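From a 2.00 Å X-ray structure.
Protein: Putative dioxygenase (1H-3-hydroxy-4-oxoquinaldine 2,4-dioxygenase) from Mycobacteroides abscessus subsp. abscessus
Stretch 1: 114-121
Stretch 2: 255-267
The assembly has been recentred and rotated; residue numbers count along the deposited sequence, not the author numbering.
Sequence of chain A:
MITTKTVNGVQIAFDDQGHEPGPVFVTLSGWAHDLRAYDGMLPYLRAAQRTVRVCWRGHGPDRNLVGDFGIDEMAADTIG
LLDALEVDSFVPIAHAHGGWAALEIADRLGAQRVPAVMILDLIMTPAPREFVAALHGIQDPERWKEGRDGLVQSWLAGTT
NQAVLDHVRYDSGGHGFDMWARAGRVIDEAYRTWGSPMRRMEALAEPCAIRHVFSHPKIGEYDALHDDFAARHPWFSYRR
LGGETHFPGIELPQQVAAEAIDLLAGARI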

ATOM      1  N   VAL A 114     -22.721   1.729 -21.417  1.00 36.62           N
ATOM      2  CA  VAL A 114     -23.013   2.307 -20.107  1.00 38.66           C
ATOM      3  C   VAL A 114     -24.525   2.423 -19.958  1.00 50.01           C
ATOM      4  O   VAL A 114     -25.113   3.466 -20.303  1.00 42.06           O
ATOM      5  N   PRO A 115     -25.187   1.377 -19.444  1.00 50.46           N
ATOM      6  CA  PRO A 115     -26.655   1.378 -19.354  1.00 43.28           C
ATOM      7  C   PRO A 115     -27.202   2.143 -18.174  1.00 42.71           C
ATOM      8  O   PRO A 115     -28.413   2.366 -18.110  1.00 49.70           O
ATOM      9  N   ALA A 116     -26.372   2.544 -17.226  1.00 42.05           N
ATOM     10  CA  ALA A 116     -26.897   3.282 -16.092  1.00 40.45           C
ATOM     11  C   ALA A 116     -25.765   4.042 -15.415  1.00 41.45           C
ATOM     12  O   ALA A 116     -24.583   3.726 -15.587  1.00 35.83           O
ATOM     13  N   VAL A 117     -26.164   5.034 -14.627  1.00 36.09           N
ATOM     14  CA  VAL A 117     -25.269   5.928 -13.894  1.00 40.24           C
ATOM     15  C   VAL A 117     -25.957   6.327 -12.606  1.00 30.57           C
ATOM     16  O   VAL A 117     -27.074   6.843 -12.636  1.00 42.24           O
ATOM     17  N   MET A 118     -25.278   6.158 -11.482  1.00 33.69           N
ATOM     18  CA  MET A 118     -25.722   6.698 -10.203  1.00 33.31           C
ATOM     19  C   MET A 118     -24.849   7.884  -9.809  1.00 45.94           C
ATOM     20  O   MET A 118     -23.615   7.815  -9.897  1.00 32.69           O
ATOM     21  N   ILE A 119     -25.493   8.961  -9.350  1.00 45.34           N
ATOM     22  CA  ILE A 119     -24.810  10.168  -8.893  1.00 41.54           C
ATOM     23  C   ILE A 119     -25.237  10.443  -7.464  1.00 41.79           C
ATOM     24  O   ILE A 119     -26.413  10.294  -7.117  1.00 45.98           O
ATOM     25  N   LEU A 120     -24.263  10.788  -6.627  1.00 42.37           N
ATOM     26  CA  LEU A 120     -24.447  11.045  -5.203  1.00 48.14           C
ATOM     27  C   LEU A 120     -24.237  12.538  -4.945  1.00 53.70           C
ATOM     28  O   LEU A 120     -23.130  13.054  -5.150  1.00 44.15           O
ATOM     29  N   ASP A 121     -25.311  13.222  -4.524  1.00 54.13           N
ATOM     30  CA  ASP A 121     -25.263  14.555  -3.897  1.00 48.71           C
ATOM     31  C   ASP A 121     -24.612  15.613  -4.790  1.00 46.85           C
ATOM     32  O   ASP A 121     -23.720  16.342  -4.360  1.00 50.97           O
ATOM     33  N   GLN A 255     -27.378   1.353   2.162  1.00 44.12           N
ATOM     34  CA  GLN A 255     -28.518   1.897   1.439  1.00 42.23           C
ATOM     35  C   GLN A 255     -28.115   2.343   0.043  1.00 44.15           C
ATOM     36  O   GLN A 255     -28.816   2.058  -0.942  1.00 37.44           O
ATOM     37  N   VAL A 256     -26.973   3.021  -0.080  1.00 38.72           N
ATOM     38  CA  VAL A 256     -26.597   3.503  -1.399  1.00 39.76           C
ATOM     39  C   VAL A 256     -26.209   2.331  -2.268  1.00 29.89           C
ATOM     40  O   VAL A 256     -26.506   2.310  -3.473  1.00 32.42           O
ATOM     41  N   ALA A 257     -25.542   1.331  -1.679  1.00 29.69           N
ATOM     42  CA  ALA A 257     -25.181   0.152  -2.456  1.00 35.80           C
ATOM     43  C   ALA A 257     -26.446  -0.539  -2.946  1.00 36.59           C
ATOM     44  O   ALA A 257     -26.589  -0.852  -4.137  1.00 32.01           O
ATOM     45  N   ALA A 258     -27.390  -0.741  -2.031  1.00 34.56           N
ATOM     46  CA  ALA A 258     -28.724  -1.219  -2.397  1.00 39.37           C
ATOM     47  C   ALA A 258     -29.293  -0.458  -3.592  1.00 43.39           C
ATOM     48  O   ALA A 258     -29.788  -1.071  -4.551  1.00 38.74           O
ATOM     49  N   GLU A 259     -29.191   0.886  -3.575  1.00 39.01           N
ATOM     50  CA  GLU A 259     -29.739   1.683  -4.673  1.00 36.17           C
ATOM     51  C   GLU A 259     -29.047   1.366  -5.989  1.00 38.93           C
ATOM     52  O   GLU A 259     -29.701   1.281  -7.037  1.00 36.83           O
ATOM     53  N   ALA A 260     -27.710   1.236  -5.963  1.00 38.36           N
ATOM     54  CA  ALA A 260     -26.963   0.902  -7.172  1.00 41.85           C
ATOM     55  C   ALA A 260     -27.345  -0.473  -7.698  1.00 36.23           C
ATOM     56  O   ALA A 260     -27.452  -0.682  -8.909  1.00 34.65           O
ATOM     57  N   ILE A 261     -27.484  -1.447  -6.810  1.00 43.06           N
ATOM     58  CA  ILE A 261     -27.839  -2.789  -7.262  1.00 49.62           C
ATOM     59  C   ILE A 261     -29.227  -2.760  -7.908  1.00 47.02           C
ATOM     60  O   ILE A 261     -29.427  -3.251  -9.032  1.00 38.43           O
ATOM     61  N   ASP A 262     -30.180  -2.092  -7.249  1.00 45.62           N
ATOM     62  CA  ASP A 262     -31.515  -1.909  -7.829  1.00 46.30           C
ATOM     63  C   ASP A 262     -31.454  -1.221  -9.197  1.00 44.41           C
ATOM     64  O   ASP A 262     -32.082  -1.670 -10.166  1.00 36.80           O
ATOM     65  N   LEU A 263     -30.722  -0.107  -9.291  1.00 41.53           N
ATOM     66  CA  LEU A 263     -30.566   0.588 -10.567  1.00 37.91           C
ATOM     67  C   LEU A 263     -30.052  -0.346 -11.652  1.00 43.20           C
ATOM     68  O   LEU A 263     -30.557  -0.353 -12.787  1.00 32.92           O
ATOM     69  N   LEU A 264     -29.018  -1.130 -11.321  1.00 42.42           N
ATOM     70  CA  LEU A 264     -28.445  -2.064 -12.283  1.00 46.55           C
ATOM     71  C   LEU A 264     -29.485  -3.092 -12.703  1.00 49.30           C
ATOM     72  O   LEU A 264     -29.670  -3.362 -13.898  1.00 46.53           O
ATOM     73  N   ALA A 265     -30.198  -3.653 -11.724  1.00 44.04           N
ATOM     74  CA  ALA A 265     -31.189  -4.685 -12.013  1.00 44.36           C
ATOM     75  C   ALA A 265     -32.208  -4.181 -13.025  1.00 51.20           C
ATOM     76  O   ALA A 265     -32.507  -4.864 -14.018  1.00 49.73           O
ATOM     77  N   GLY A 266     -32.716  -2.958 -12.810  1.00 48.59           N
ATOM     78  CA  GLY A 266     -33.707  -2.385 -13.708  1.00 42.84           C
ATOM     79  C   GLY A 266     -33.245  -2.277 -15.146  1.00 47.09           C
ATOM     80  O   GLY A 266     -34.067  -2.297 -16.066  1.00 51.75           O
ATOM     81  N   ALA A 267     -31.943  -2.159 -15.372  1.00 48.20           N
ATOM     82  CA  ALA A 267     -31.453  -1.805 -16.702  1.00 57.42           C
ATOM     83  C   ALA A 267     -30.701  -2.952 -17.380  1.00 48.41           C
ATOM     84  O   ALA A 267     -30.374  -2.865 -18.567  1.00 57.67           O
TER

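No hydrogen bond crosses between strand 116-120 and helix 255-266; they are held by van der Waals packing, mostly of apolar side chains, and one methionine, M118, contributes the largest share of the covered area. The two segments run nearly antiparallel, at 159°, with axes 8.8 Å apart at closest approach.

A116, M118 and L120 point toward the helix, following the alternation of a strand. V117 points away, but its backbone O still lies 3.6 Å from L263 CD2.

M118 has chi angles t, t, m. This carries its end along the helix, with CE 3.5 Å from E259 CB and SD 4.1 Å from both V256 CG1 and A260 CB. Its CB also lies 3.9 Å from L263 CD2.

L263 (t, p) points toward the strand, and its CG sits 3.8 Å from A116 CB. V256 (t) meets L120 (m, p) at the other end, CG1 to CD1 at 4.0 Å.

E259 starts toward the strand, but its m, m rotamer leads the carboxylate away. OE1 is hydrogen-bonded elsewhere in the structure; toward M118, E259 offers its CB.

Just before the strand, P115 O lies 3.9 Å from A267 CB, and P115 CB lies 4.4 Å from the same A267 CB, where A267 is exposed.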

ATOM      1  CB  VAL A 114     -22.322   3.670 -19.920  1.00 44.66           C
ATOM      2  CG1 VAL A 114     -22.816   4.394 -18.656  1.00 33.95           C
ATOM      3  CG2 VAL A 114     -20.818   3.459 -19.846  1.00 45.55           C
ATOM      4  CB  PRO A 115     -26.980  -0.109 -19.204  1.00 50.73           C
ATOM      5  CG  PRO A 115     -25.827  -0.603 -18.383  1.00 51.06           C
ATOM      6  CD  PRO A 115     -24.623   0.106 -18.954  1.00 44.34           C
ATOM      7  CB  ALA A 116     -27.601   2.353 -15.103  1.00 41.17           C
ATOM      8  CB  VAL A 117     -24.918   7.219 -14.676  1.00 39.85           C
ATOM      9  CG1 VAL A 117     -24.154   8.208 -13.767  1.00 41.49           C
ATOM     10  CG2 VAL A 117     -24.150   6.920 -15.935  1.00 41.03           C
ATOM     11  CB  MET A 118     -25.671   5.638  -9.102  1.00 34.18           C
ATOM     12  CG  MET A 118     -26.024   6.160  -7.733  1.00 48.16           C
ATOM     13  SD  MET A 118     -26.576   4.912  -6.529  1.00 48.19           S
ATOM     14  CE  MET A 118     -28.118   4.532  -7.297  1.00 55.38           C
ATOM     15  CB  ILE A 119     -25.096  11.368  -9.817  1.00 41.69           C
ATOM     16  CG1 ILE A 119     -24.621  11.044 -11.246  1.00 47.10           C
ATOM     17  CG2 ILE A 119     -24.421  12.628  -9.289  1.00 53.20           C
ATOM     18  CD1 ILE A 119     -24.933  12.103 -12.292  1.00 53.92           C
ATOM     19  CB  LEU A 120     -23.468  10.220  -4.368  1.00 57.07           C
ATOM     20  CG  LEU A 120     -23.709   8.738  -4.053  1.00 50.83           C
ATOM     21  CD1 LEU A 120     -24.389   7.994  -5.175  1.00 44.45           C
ATOM     22  CD2 LEU A 120     -22.372   8.105  -3.718  1.00 47.09           C
ATOM     23  CB  ASP A 121     -24.553  14.474  -2.547  1.00 48.24           C
ATOM     24  CG  ASP A 121     -25.245  15.294  -1.464  1.00 51.59           C
ATOM     25  OD1 ASP A 121     -25.092  16.538  -1.439  1.00 48.18           O
ATOM     26  OD2 ASP A 121     -25.954  14.687  -0.630  1.00 52.07           O
ATOM     27  CB  GLN A 255     -29.126   3.048   2.240  1.00 50.02           C
ATOM     28  CG  GLN A 255     -29.495   2.637   3.675  1.00 60.83           C
ATOM     29  CD  GLN A 255     -30.252   3.716   4.452  1.00 54.59           C
ATOM     30  OE1 GLN A 255     -30.857   4.615   3.860  1.00 56.50           O
ATOM     31  NE2 GLN A 255     -30.213   3.633   5.785  1.00 50.98           N
ATOM     32  CB  VAL A 256     -25.472   4.561  -1.322  1.00 37.85           C
ATOM     33  CG1 VAL A 256     -24.963   4.904  -2.726  1.00 37.98           C
ATOM     34  CG2 VAL A 256     -25.975   5.814  -0.662  1.00 41.56           C
ATOM     35  CB  ALA A 257     -24.318  -0.786  -1.612  1.00 36.07           C
ATOM     36  CB  ALA A 258     -29.648  -1.092  -1.196  1.00 39.62           C
ATOM     37  CB  GLU A 259     -29.607   3.181  -4.378  1.00 43.24           C
ATOM     38  CG  GLU A 259     -30.530   3.718  -3.339  1.00 42.78           C
ATOM     39  CD  GLU A 259     -31.997   3.767  -3.800  1.00 46.72           C
ATOM     40  OE1 GLU A 259     -32.275   3.813  -5.021  1.00 43.73           O
ATOM     41  OE2 GLU A 259     -32.869   3.755  -2.912  1.00 52.04           O
ATOM     42  CB  ALA A 260     -25.455   0.955  -6.889  1.00 44.91           C
ATOM     43  CB  ILE A 261     -27.733  -3.780  -6.083  1.00 50.42           C
ATOM     44  CG1 ILE A 261     -26.245  -4.000  -5.740  1.00 43.75           C
ATOM     45  CG2 ILE A 261     -28.390  -5.100  -6.409  1.00 50.76           C
ATOM     46  CD1 ILE A 261     -25.969  -4.237  -4.278  1.00 40.89           C
ATOM     47  CB  ASP A 262     -32.377  -1.102  -6.867  1.00 44.10           C
ATOM     48  CG  ASP A 262     -33.738  -0.785  -7.452  1.00 53.29           C
ATOM     49  OD1 ASP A 262     -34.622  -1.666  -7.389  1.00 76.87           O
ATOM     50  OD2 ASP A 262     -33.917   0.334  -7.994  1.00 50.15           O
ATOM     51  CB  LEU A 263     -29.606   1.776 -10.384  1.00 41.18           C
ATOM     52  CG  LEU A 263     -29.187   2.549 -11.647  1.00 42.53           C
ATOM     53  CD1 LEU A 263     -30.402   3.171 -12.310  1.00 44.54           C
ATOM     54  CD2 LEU A 263     -28.159   3.643 -11.303  1.00 39.43           C
ATOM     55  CB  LEU A 264     -27.221  -2.745 -11.666  1.00 41.86           C
ATOM     56  CG  LEU A 264     -26.417  -3.703 -12.549  1.00 50.75           C
ATOM     57  CD1 LEU A 264     -24.925  -3.651 -12.194  1.00 54.24           C
ATOM     58  CD2 LEU A 264     -26.923  -5.121 -12.393  1.00 54.48           C
ATOM     59  CB  ALA A 265     -31.865  -5.114 -10.717  1.00 40.29           C
ATOM     60  CB  ALA A 267     -30.559  -0.550 -16.606  1.00 56.00           C
TER